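Long-range contacts in alpha-L-rhamnosidase (Aspergillus terreus, PDB 6GSZ), which probably hydrolyses terminal non-reducing alpha-L-rhamnose residues from alpha-L-rhamnosides, and carries bound calcium ions: residues Y157-N162 with I200-G205; Q164-H169 with Y187-L192; I788-V793 with A842-P847. One frame throughout, in Å; residues are numbered along the deposited sequence. Where two conformers were deposited one is given.

Interaction 1: Y157-N162 with I200-G205; sequences YEARIN and IGVTVG. With CA (calcium ion), chain B.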
loop_
_atom_site.group_PDB
_atom_site.type_symbol
_atom_site.label_atom_id
_atom_site.label_comp_id
_atom_site.label_asym_id
_atom_site.label_seq_id
_atom_site.Cartn_x
_atom_site.Cartn_y
_atom_site.Cartn_z
ATOM N N TYR A 157 -14.001 -11.744 -8.339
ATOM C CA TYR A 157 -14.551 -12.075 -9.639
ATOM C C TYR A 157 -13.509 -11.948 -10.746
ATOM O O TYR A 157 -12.579 -11.126 -10.694
ATOM C CB TYR A 157 -15.804 -11.252 -9.990
ATOM C CG TYR A 157 -15.447 -9.821 -10.246
ATOM C CD1 TYR A 157 -15.381 -8.898 -9.217
ATOM C CD2 TYR A 157 -15.100 -9.399 -11.540
ATOM C CE1 TYR A 157 -14.975 -7.593 -9.460
ATOM C CE2 TYR A 157 -14.660 -8.106 -11.780
ATOM C CZ TYR A 157 -14.599 -7.214 -10.735
ATOM O OH TYR A 157 -14.101 -5.962 -11.006
ATOM N N GLU A 158 -13.747 -12.683 -11.831
ATOM C CA GLU A 158 -13.085 -12.510 -13.109
ATOM C C GLU A 158 -14.164 -12.599 -14.182
ATOM O O GLU A 158 -14.807 -13.656 -14.304
ATOM C CB GLU A 158 -12.037 -13.581 -13.370
ATOM C CG GLU A 158 -11.318 -13.447 -14.677
ATOM C CD GLU A 158 -10.083 -14.348 -14.783
ATOM O OE1 GLU A 158 -9.869 -15.205 -13.887
ATOM O OE2 GLU A 158 -9.322 -14.172 -15.729
ATOM N N ALA A 159 -14.375 -11.546 -14.958
ATOM C CA ALA A 159 -15.406 -11.459 -15.975
ATOM C C ALA A 159 -14.827 -11.560 -17.383
ATOM O O ALA A 159 -13.711 -11.129 -17.663
ATOM C CB ALA A 159 -16.197 -10.179 -15.858
ATOM N N ARG A 160 -15.616 -12.193 -18.260
ATOM C CA ARG A 160 -15.283 -12.327 -19.681
ATOM C C ARG A 160 -16.525 -11.940 -20.489
ATOM O O ARG A 160 -17.654 -12.344 -20.151
ATOM C CB ARG A 160 -14.886 -13.765 -20.038
ATOM C CG ARG A 160 -13.768 -14.349 -19.186
ATOM C CD ARG A 160 -13.257 -15.717 -19.594
ATOM N NE ARG A 160 -12.433 -15.564 -20.790
ATOM C CZ ARG A 160 -11.159 -15.156 -20.803
ATOM N NH1 ARG A 160 -10.536 -14.877 -19.669
ATOM N NH2 ARG A 160 -10.514 -15.036 -21.957
ATOM N N ILE A 161 -16.334 -11.228 -21.599
ATOM C CA ILE A 161 -17.410 -10.930 -22.505
ATOM C C ILE A 161 -17.004 -11.467 -23.873
ATOM O O ILE A 161 -15.937 -11.108 -24.397
ATOM C CB ILE A 161 -17.727 -9.437 -22.582
ATOM C CG1 ILE A 161 -18.372 -8.980 -21.277
ATOM C CG2 ILE A 161 -18.635 -9.134 -23.776
ATOM C CD1 ILE A 161 -18.497 -7.441 -21.173
ATOM N N ASN A 162 -17.796 -12.404 -24.422
ATOM C CA ASN A 162 -17.436 -13.072 -25.681
ATOM C C ASN A 162 -16.002 -13.641 -25.634
ATOM O O ASN A 162 -15.216 -13.450 -26.572
ATOM C CB ASN A 162 -17.661 -12.129 -26.860
ATOM C CG ASN A 162 -19.073 -11.584 -26.921
ATOM O OD1 ASN A 162 -20.033 -12.348 -26.773
ATOM N ND2 ASN A 162 -19.254 -10.299 -27.190
ATOM N N ILE A 200 -21.874 -12.933 -21.515
ATOM C CA ILE A 200 -21.004 -12.565 -20.387
ATOM C C ILE A 200 -20.904 -13.785 -19.487
ATOM O O ILE A 200 -21.930 -14.454 -19.206
ATOM C CB ILE A 200 -21.497 -11.309 -19.656
ATOM C CG1 ILE A 200 -20.589 -10.987 -18.477
ATOM C CG2 ILE A 200 -22.928 -11.426 -19.201
ATOM C CD1 ILE A 200 -20.700 -9.557 -17.988
ATOM N N GLY A 201 -19.680 -14.102 -19.074
ATOM C CA GLY A 201 -19.429 -15.134 -18.081
ATOM C C GLY A 201 -18.572 -14.563 -16.959
ATOM O O GLY A 201 -17.621 -13.801 -17.217
ATOM N N VAL A 202 -18.884 -14.896 -15.713
ATOM C CA VAL A 202 -18.112 -14.394 -14.580
ATOM C C VAL A 202 -17.822 -15.573 -13.648
ATOM O O VAL A 202 -18.754 -16.351 -13.301
ATOM C CB VAL A 202 -18.856 -13.300 -13.788
ATOM C CG1 VAL A 202 -17.918 -12.710 -12.728
ATOM C CG2 VAL A 202 -19.372 -12.191 -14.703
ATOM N N THR A 203 -16.577 -15.741 -13.247
ATOM C CA THR A 203 -16.224 -16.695 -12.235
ATOM C C THR A 203 -16.061 -15.980 -10.911
ATOM O O THR A 203 -15.376 -14.928 -10.871
ATOM C CB THR A 203 -14.944 -17.461 -12.555
ATOM O OG1 THR A 203 -15.047 -18.075 -13.843
ATOM C CG2 THR A 203 -14.663 -18.520 -11.506
ATOM N N VAL A 204 -16.674 -16.484 -9.847
ATOM C CA VAL A 204 -16.603 -15.937 -8.514
ATOM C C VAL A 204 -15.943 -16.930 -7.581
ATOM O O VAL A 204 -16.358 -18.066 -7.526
ATOM C CB VAL A 204 -17.961 -15.492 -7.962
ATOM C CG1 VAL A 204 -17.882 -14.991 -6.516
ATOM C CG2 VAL A 204 -18.577 -14.435 -8.862
ATOM N N GLY A 205 -14.939 -16.478 -6.844
ATOM C CA GLY A 205 -14.248 -17.198 -5.785
ATOM C C GLY A 205 -14.453 -16.570 -4.421
ATOM O O GLY A 205 -15.017 -15.479 -4.335
HETATM CA CA CA B . -7.845 -16.299 -13.591
HETATM O O HOH W 1 -14.178 -16.122 -15.652
HETATM O O HOH W 2 -8.723 -17.510 -14.934
HETATM O O HOH W 3 -5.912 -17.008 -14.452
#
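Ile-200 meets Ile-161 and Arg-160 across an antiparallel strand pair that serves a core on one face and a metal on the other. Ile-200 has CG1 anti to its backbone N (chi1 178°), which lays that atom 3.6 Å from Arg-160 O, while its CD1 tip meets Ile-161 CG1 at 4.1 Å as the two chains cross obliquely. On the same face, Tyr-157 touches more closely on the diagonal, its CB 3.8 Å from Val-202 CG1, than straight across at Val-204. The ring itself leads away from the partner strand, and its OH is hydrogen-bonded to Asn-185 and Tyr-187.

Glu-158 projects from the opposite face. Its extended chain delivers OE1 to a calcium ion at 2.3 Å; two waters and Ser-392 also bind the metal, and OE2 forms a salt bridge with Arg-165. The two carboxylate oxygens thus have separate positive partners, which would favour the ionised form.

The backbone at Glu-158 is equally fixed. It exchanges a reciprocal pair of hydrogen bonds with Thr-203, and a water 2.9 Å from Glu-158 O also reaches Thr-203 OG1. Arg-160 and Gly-201 form the next such pair, Arg-160 N lying 2.8 Å from Gly-201 O. With strand 144-154 packed against the Ile-200 and Val-202 face, the arrangement is that of a beta sandwich, consistent with the galactose-binding-like fold of this N-terminal domain.

Interaction 2: Q164-H169 with Y187-L192; sequences QRVGDH and YDVTDL. With CA (calcium ion), chain L.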
loop_
_atom_site.group_PDB
_atom_site.type_symbol
_atom_site.label_atom_id
_atom_site.label_comp_id
_atom_site.label_asym_id
_atom_site.label_seq_id
_atom_site.Cartn_x
_atom_site.Cartn_y
_atom_site.Cartn_z
ATOM N N GLN A 164 -13.435 -12.672 -24.008
ATOM C CA GLN A 164 -12.368 -11.697 -23.808
ATOM C C GLN A 164 -12.410 -11.257 -22.347
ATOM O O GLN A 164 -13.472 -10.811 -21.860
ATOM C CB GLN A 164 -12.602 -10.511 -24.725
ATOM C CG GLN A 164 -12.636 -10.882 -26.194
ATOM C CD GLN A 164 -13.511 -9.933 -26.979
ATOM O OE1 GLN A 164 -14.763 -9.896 -26.845
ATOM N NE2 GLN A 164 -12.852 -9.153 -27.802
ATOM N N ARG A 165 -11.263 -11.311 -21.669
ATOM C CA ARG A 165 -11.220 -10.878 -20.288
ATOM C C ARG A 165 -11.633 -9.406 -20.186
ATOM O O ARG A 165 -11.150 -8.579 -20.944
ATOM C CB ARG A 165 -9.836 -11.097 -19.666
ATOM C CG ARG A 165 -9.899 -11.000 -18.138
ATOM C CD ARG A 165 -8.541 -11.048 -17.503
ATOM N NE ARG A 165 -8.640 -11.390 -16.094
ATOM C CZ ARG A 165 -8.810 -10.493 -15.107
ATOM N NH1 ARG A 165 -9.044 -9.200 -15.385
ATOM N NH2 ARG A 165 -8.711 -10.909 -13.854
ATOM N N VAL A 166 -12.468 -9.080 -19.202
ATOM C CA VAL A 166 -12.852 -7.706 -18.924
ATOM C C VAL A 166 -11.827 -7.098 -17.977
ATOM O O VAL A 166 -11.721 -7.496 -16.854
ATOM C CB VAL A 166 -14.253 -7.568 -18.328
ATOM C CG1 VAL A 166 -14.593 -6.132 -17.985
ATOM C CG2 VAL A 166 -15.289 -8.211 -19.250
ATOM N N GLY A 167 -11.106 -6.101 -18.500
ATOM C CA GLY A 167 -10.103 -5.392 -17.737
ATOM C C GLY A 167 -8.896 -6.236 -17.392
ATOM O O GLY A 167 -8.785 -7.397 -17.781
ATOM N N ASP A 168 -8.029 -5.655 -16.572
ATOM C CA ASP A 168 -6.773 -6.277 -16.134
ATOM C C ASP A 168 -6.620 -6.239 -14.608
ATOM O O ASP A 168 -5.504 -6.328 -14.064
ATOM C CB ASP A 168 -5.581 -5.633 -16.818
ATOM C CG ASP A 168 -5.430 -4.151 -16.545
ATOM O OD1 ASP A 168 -6.232 -3.614 -15.774
ATOM O OD2 ASP A 168 -4.498 -3.561 -17.120
ATOM N N HIS A 169 -7.737 -6.078 -13.894
ATOM C CA HIS A 169 -7.715 -6.137 -12.456
ATOM C C HIS A 169 -7.737 -7.592 -11.989
ATOM O O HIS A 169 -8.567 -8.410 -12.489
ATOM C CB HIS A 169 -8.907 -5.419 -11.811
ATOM C CG HIS A 169 -9.129 -4.001 -12.206
ATOM N ND1 HIS A 169 -10.031 -3.232 -11.513
ATOM C CD2 HIS A 169 -8.682 -3.257 -13.246
ATOM C CE1 HIS A 169 -10.076 -2.021 -12.077
ATOM N NE2 HIS A 169 -9.280 -2.018 -13.154
ATOM N N TYR A 187 -15.754 -0.788 -16.030
ATOM C CA TYR A 187 -14.929 -1.082 -17.186
ATOM C C TYR A 187 -15.607 -0.546 -18.448
ATOM O O TYR A 187 -16.835 -0.656 -18.617
ATOM C CB TYR A 187 -14.755 -2.590 -17.338
ATOM C CG TYR A 187 -14.110 -3.241 -16.142
ATOM C CD1 TYR A 187 -12.727 -3.232 -15.969
ATOM C CD2 TYR A 187 -14.871 -3.882 -15.171
ATOM C CE1 TYR A 187 -12.121 -3.813 -14.860
ATOM C CE2 TYR A 187 -14.270 -4.517 -14.092
ATOM C CZ TYR A 187 -12.891 -4.523 -13.933
ATOM O OH TYR A 187 -12.300 -5.174 -12.892
ATOM N N ASP A 188 -14.776 -0.071 -19.374
ATOM C CA ASP A 188 -15.236 0.289 -20.707
ATOM C C ASP A 188 -15.173 -0.962 -21.591
ATOM O O ASP A 188 -14.096 -1.437 -21.943
ATOM C CB ASP A 188 -14.403 1.420 -21.273
ATOM C CG ASP A 188 -14.746 1.794 -22.703
ATOM O OD1 ASP A 188 -15.620 1.125 -23.297
ATOM O OD2 ASP A 188 -14.124 2.771 -23.214
ATOM N N VAL A 189 -16.337 -1.546 -21.847
ATOM C CA VAL A 189 -16.424 -2.809 -22.587
ATOM C C VAL A 189 -16.941 -2.587 -24.018
ATOM O O VAL A 189 -17.330 -3.544 -24.698
ATOM C CB VAL A 189 -17.254 -3.856 -21.831
ATOM C CG1 VAL A 189 -16.642 -4.148 -20.487
ATOM C CG2 VAL A 189 -18.705 -3.470 -21.697
ATOM N N THR A 190 -16.892 -1.359 -24.515
ATOM C CA THR A 190 -17.360 -1.002 -25.854
ATOM C C THR A 190 -16.819 -1.978 -26.908
ATOM O O THR A 190 -17.594 -2.436 -27.766
ATOM C CB THR A 190 -16.910 0.415 -26.219
ATOM O OG1 THR A 190 -17.439 1.289 -25.218
ATOM C CG2 THR A 190 -17.418 0.869 -27.574
ATOM N N ASP A 191 -15.511 -2.272 -26.860
ATOM C CA ASP A 191 -14.845 -2.991 -27.934
ATOM C C ASP A 191 -14.973 -4.515 -27.755
ATOM O O ASP A 191 -14.558 -5.261 -28.657
ATOM C CB ASP A 191 -13.392 -2.543 -28.030
ATOM C CG ASP A 191 -13.206 -1.129 -28.576
ATOM O OD1 ASP A 191 -14.186 -0.541 -29.164
ATOM O OD2 ASP A 191 -12.075 -0.628 -28.431
ATOM N N LEU A 192 -15.513 -4.982 -26.619
ATOM C CA LEU A 192 -15.673 -6.429 -26.392
ATOM C C LEU A 192 -17.012 -6.916 -26.939
ATOM O O LEU A 192 -17.171 -8.119 -27.180
ATOM C CB LEU A 192 -15.586 -6.737 -24.891
ATOM C CG LEU A 192 -14.337 -6.253 -24.171
ATOM C CD1 LEU A 192 -14.288 -6.788 -22.758
ATOM C CD2 LEU A 192 -13.067 -6.630 -24.883
HETATM CA CA CA L . -12.007 3.663 -23.536
HETATM O O HOH W 4 -10.525 -6.687 -14.539
HETATM O O HOH W 5 -12.953 2.011 -25.475
HETATM O O HOH W 6 -12.853 5.071 -25.614
HETATM O O HOH W 7 -13.255 5.595 -22.917
HETATM O O HOH W 8 -11.109 1.044 -23.326
#
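Gly-167 and Tyr-187 mark the closest backbone approach, with their CA atoms 6.5 Å apart, and the chains then run at similar spacing past Val-166 and Val-189, a separation that leaves the joining to side chains. Val-166 spans the distance. Its CG1, anti to the backbone N (chi1 177°), sits over one face of the Tyr-187 ring in a CH-pi contact, 3.5 Å from Tyr-187 CG, and also meets Val-189 CG1. Its other methyl, CG2, faces Leu-192 CD1 at 3.9 Å.

The far end of the tyrosine reaches tip to tip toward His-169: the tyrosine edge is turned onto the imidazole face, CE1 over the ring centre, in an edge-to-face pair with planes at 59°. This packing joins the two sheets of the beta sandwich, near edge strand 164-165 of one and at the end of strand 182-188 of the other.

Arg-165 braces the loop at Gly-167: its NH1 and NH2 both donate to His-169 O from the same face of its carbonyl, NH1 also reaching Gly-167 O at 3.0 Å. A water accepts from His-169 N and donates to Val-166 O. In the other segment, Asp-188 OD1 takes Thr-190 N in an Asx turn and also accepts from Thr-190 OG1, while Asp-188 OD2 binds a calcium ion at 2.3 Å whose other ligands are waters.

Interaction 3: I788-V793 with A842-P847; sequences INIEVV and ATVVLP. With CA (calcium ion), chain M.
Val-845 lies over one face of the Glu-791 carboxylate, toward its CG end, its CG1 methyl standing 4.1 Å from Glu-791 CD, while both carboxylate oxygens hold a calcium ion, OE1 and OE2 each at 2.4 Å. In the conformer given for Asn-789, one of two deposited, ND2 donates to the anti lone pair of Glu-791 OE1, which lies in the plane of the amide; this bond is doubtful to the extent that the second conformer is occupied. The stems of Glu-791 and Val-845 lie side by side and point the same way. Glu-791 CG, anti to the backbone N (chi1 -177°), rests 3.8 Å from Val-845 CB, and the extended chain carries the carboxylate on to the metal.

The strands themselves run parallel. Thr-843 bonds through N to Ile-788 O and through O to Ile-790 N, at 2.8 Å, the residues flanking its partner Asn-789; Ile-790 likewise bonds to Thr-843 and Val-845, on either side of Val-844. Ile-790 turns to the buried face, where its CD1 lies 3.9 Å from Ala-842 CB and strands 810-819 and 828-836 pack against the pair. In chain order those strands come between the two segments, so the parallel neighbours are joined through the facing sheet of a beta sandwich in the C-terminal domain.

Beyond the regular bonds, water takes over. One molecule links Ile-790 O, Val-792 N and Val-845 O, and a second donates to both Val-792 O and Val-845 O, lying 2.8 Å from Val-845 O. The chemistry therefore divides by face: aliphatic groups close the inner side, while outside a valine flanks a carboxylate whose charge is met by the calcium it chelates, an ion that also holds five waters, a setting expected to keep Glu-791 ionised.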
loop_
_atom_site.group_PDB
_atom_site.type_symbol
_atom_site.label_atom_id
_atom_site.label_comp_id
_atom_site.label_asym_id
_atom_site.label_seq_id
_atom_site.Cartn_x
_atom_site.Cartn_y
_atom_site.Cartn_z
ATOM N N ILE A 788 10.180 22.520 -0.335
ATOM C CA ILE A 788 11.026 21.370 -0.196
ATOM C C ILE A 788 12.259 21.728 0.634
ATOM O O ILE A 788 12.869 22.785 0.397
ATOM C CB ILE A 788 11.431 20.836 -1.583
ATOM C CG1 ILE A 788 10.180 20.650 -2.442
ATOM C CG2 ILE A 788 12.263 19.568 -1.466
ATOM C CD1 ILE A 788 10.447 20.203 -3.856
ATOM N N ASN A 789 12.667 20.866 1.565
ATOM C CA ASN A 789 13.982 21.027 2.248
ATOM C C ASN A 789 14.949 20.064 1.551
ATOM O O ASN A 789 14.580 18.905 1.274
ATOM C CB ASN A 789 13.827 20.866 3.773
ATOM C CG ASN A 789 15.004 21.349 4.608
ATOM O OD1 ASN A 789 15.263 22.565 4.711
ATOM N ND2 ASN A 789 15.695 20.420 5.277
ATOM N N ILE A 790 16.140 20.571 1.237
ATOM C CA ILE A 790 17.182 19.811 0.593
ATOM C C ILE A 790 18.422 19.894 1.471
ATOM O O ILE A 790 19.164 20.912 1.410
ATOM C CB ILE A 790 17.452 20.259 -0.850
ATOM C CG1 ILE A 790 16.147 20.240 -1.644
ATOM C CG2 ILE A 790 18.512 19.356 -1.454
ATOM C CD1 ILE A 790 16.276 20.566 -3.102
ATOM N N GLU A 791 18.596 18.904 2.339
ATOM C CA GLU A 791 19.579 18.950 3.430
ATOM C C GLU A 791 20.289 17.589 3.458
ATOM O O GLU A 791 20.021 16.759 4.313
ATOM C CB GLU A 791 18.881 19.342 4.753
ATOM C CG GLU A 791 19.791 19.513 5.973
ATOM C CD GLU A 791 19.097 20.033 7.237
ATOM O OE1 GLU A 791 17.908 20.359 7.195
ATOM O OE2 GLU A 791 19.705 20.086 8.305
ATOM N N VAL A 792 21.194 17.393 2.487
ATOM C CA VAL A 792 22.009 16.227 2.411
ATOM C C VAL A 792 23.032 16.216 3.548
ATOM O O VAL A 792 23.747 17.206 3.733
ATOM C CB VAL A 792 22.743 16.120 1.066
ATOM C CG1 VAL A 792 23.799 15.014 1.117
ATOM C CG2 VAL A 792 21.769 15.966 -0.085
ATOM N N VAL A 793 23.136 15.111 4.277
ATOM C CA VAL A 793 24.150 14.924 5.309
ATOM C C VAL A 793 25.042 13.759 4.905
ATOM O O VAL A 793 24.696 12.605 5.149
ATOM C CB VAL A 793 23.541 14.730 6.709
ATOM C CG1 VAL A 793 24.628 14.673 7.779
ATOM C CG2 VAL A 793 22.539 15.826 7.048
ATOM N N ALA A 842 12.595 25.609 -2.774
ATOM C CA ALA A 842 13.315 24.781 -1.846
ATOM C C ALA A 842 14.268 25.631 -0.992
ATOM O O ALA A 842 14.671 26.739 -1.369
ATOM C CB ALA A 842 14.079 23.718 -2.590
ATOM N N THR A 843 14.619 25.079 0.163
ATOM C CA THR A 843 15.711 25.559 0.971
ATOM C C THR A 843 16.821 24.508 0.914
ATOM O O THR A 843 16.605 23.365 1.334
ATOM C CB THR A 843 15.302 25.822 2.425
ATOM O OG1 THR A 843 14.276 26.802 2.403
ATOM C CG2 THR A 843 16.444 26.352 3.268
ATOM N N VAL A 844 17.953 24.892 0.320
ATOM C CA VAL A 844 19.099 24.044 0.239
ATOM C C VAL A 844 19.999 24.374 1.427
ATOM O O VAL A 844 20.412 25.529 1.595
ATOM C CB VAL A 844 19.823 24.222 -1.103
ATOM C CG1 VAL A 844 21.069 23.352 -1.182
ATOM C CG2 VAL A 844 18.888 23.995 -2.283
ATOM N N VAL A 845 20.283 23.390 2.265
ATOM C CA VAL A 845 21.179 23.539 3.412
ATOM C C VAL A 845 22.453 22.755 3.092
ATOM O O VAL A 845 22.429 21.514 3.069
ATOM C CB VAL A 845 20.508 23.004 4.695
ATOM C CG1 VAL A 845 21.420 23.164 5.901
ATOM C CG2 VAL A 845 19.151 23.652 4.927
ATOM N N LEU A 846 23.540 23.475 2.800
ATOM C CA LEU A 846 24.761 22.792 2.399
ATOM C C LEU A 846 25.441 22.244 3.639
ATOM O O LEU A 846 25.289 22.816 4.730
ATOM C CB LEU A 846 25.633 23.740 1.577
ATOM C CG LEU A 846 24.966 24.188 0.271
ATOM C CD1 LEU A 846 25.744 25.313 -0.363
ATOM C CD2 LEU A 846 24.856 23.050 -0.722
ATOM N N PRO A 847 26.156 21.111 3.501
ATOM C CA PRO A 847 26.728 20.417 4.639
ATOM C C PRO A 847 27.867 21.154 5.319
ATOM O O PRO A 847 28.514 22.014 4.705
ATOM C CB PRO A 847 27.221 19.064 4.099
ATOM C CG PRO A 847 27.221 19.198 2.609
ATOM C CD PRO A 847 26.327 20.368 2.251
HETATM CA CA CA M . 17.657 20.441 9.559
HETATM O O HOH W 9 11.338 25.367 1.698
HETATM O O HOH W 10 21.815 19.795 0.796
HETATM O O HOH W 11 23.222 19.603 4.906
HETATM O O HOH W 12 15.410 19.212 8.734
HETATM O O HOH W 13 15.717 21.611 8.222
HETATM O O HOH W 14 17.895 22.976 8.810
HETATM O O HOH W 15 19.513 21.495 10.511
HETATM O O HOH W 16 18.495 19.759 11.652
#

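Two of the three contacts form one unit. Interactions 1 and 2 have centres 11 Å apart, and strand 156-161 is paired with 164-165, Ala-159 O lying 2.8 Å from Val-166 N. Tyr-157 OH and Tyr-187 OH, 2.7 Å apart, tie this sheet to the facing one. Along the chain, interaction 2 falls between the two segments of interaction 1. Interaction 3 belongs to another domain, on the opposite side of the chain's centre from interaction 1; its nearest atoms are about 37 Å from interaction 1 and about 31 Å from interaction 2. Each contact carries its own calcium ion, and none contributes to the glucose-occupied pocket that includes Asp-460, Glu-466 and Glu-740.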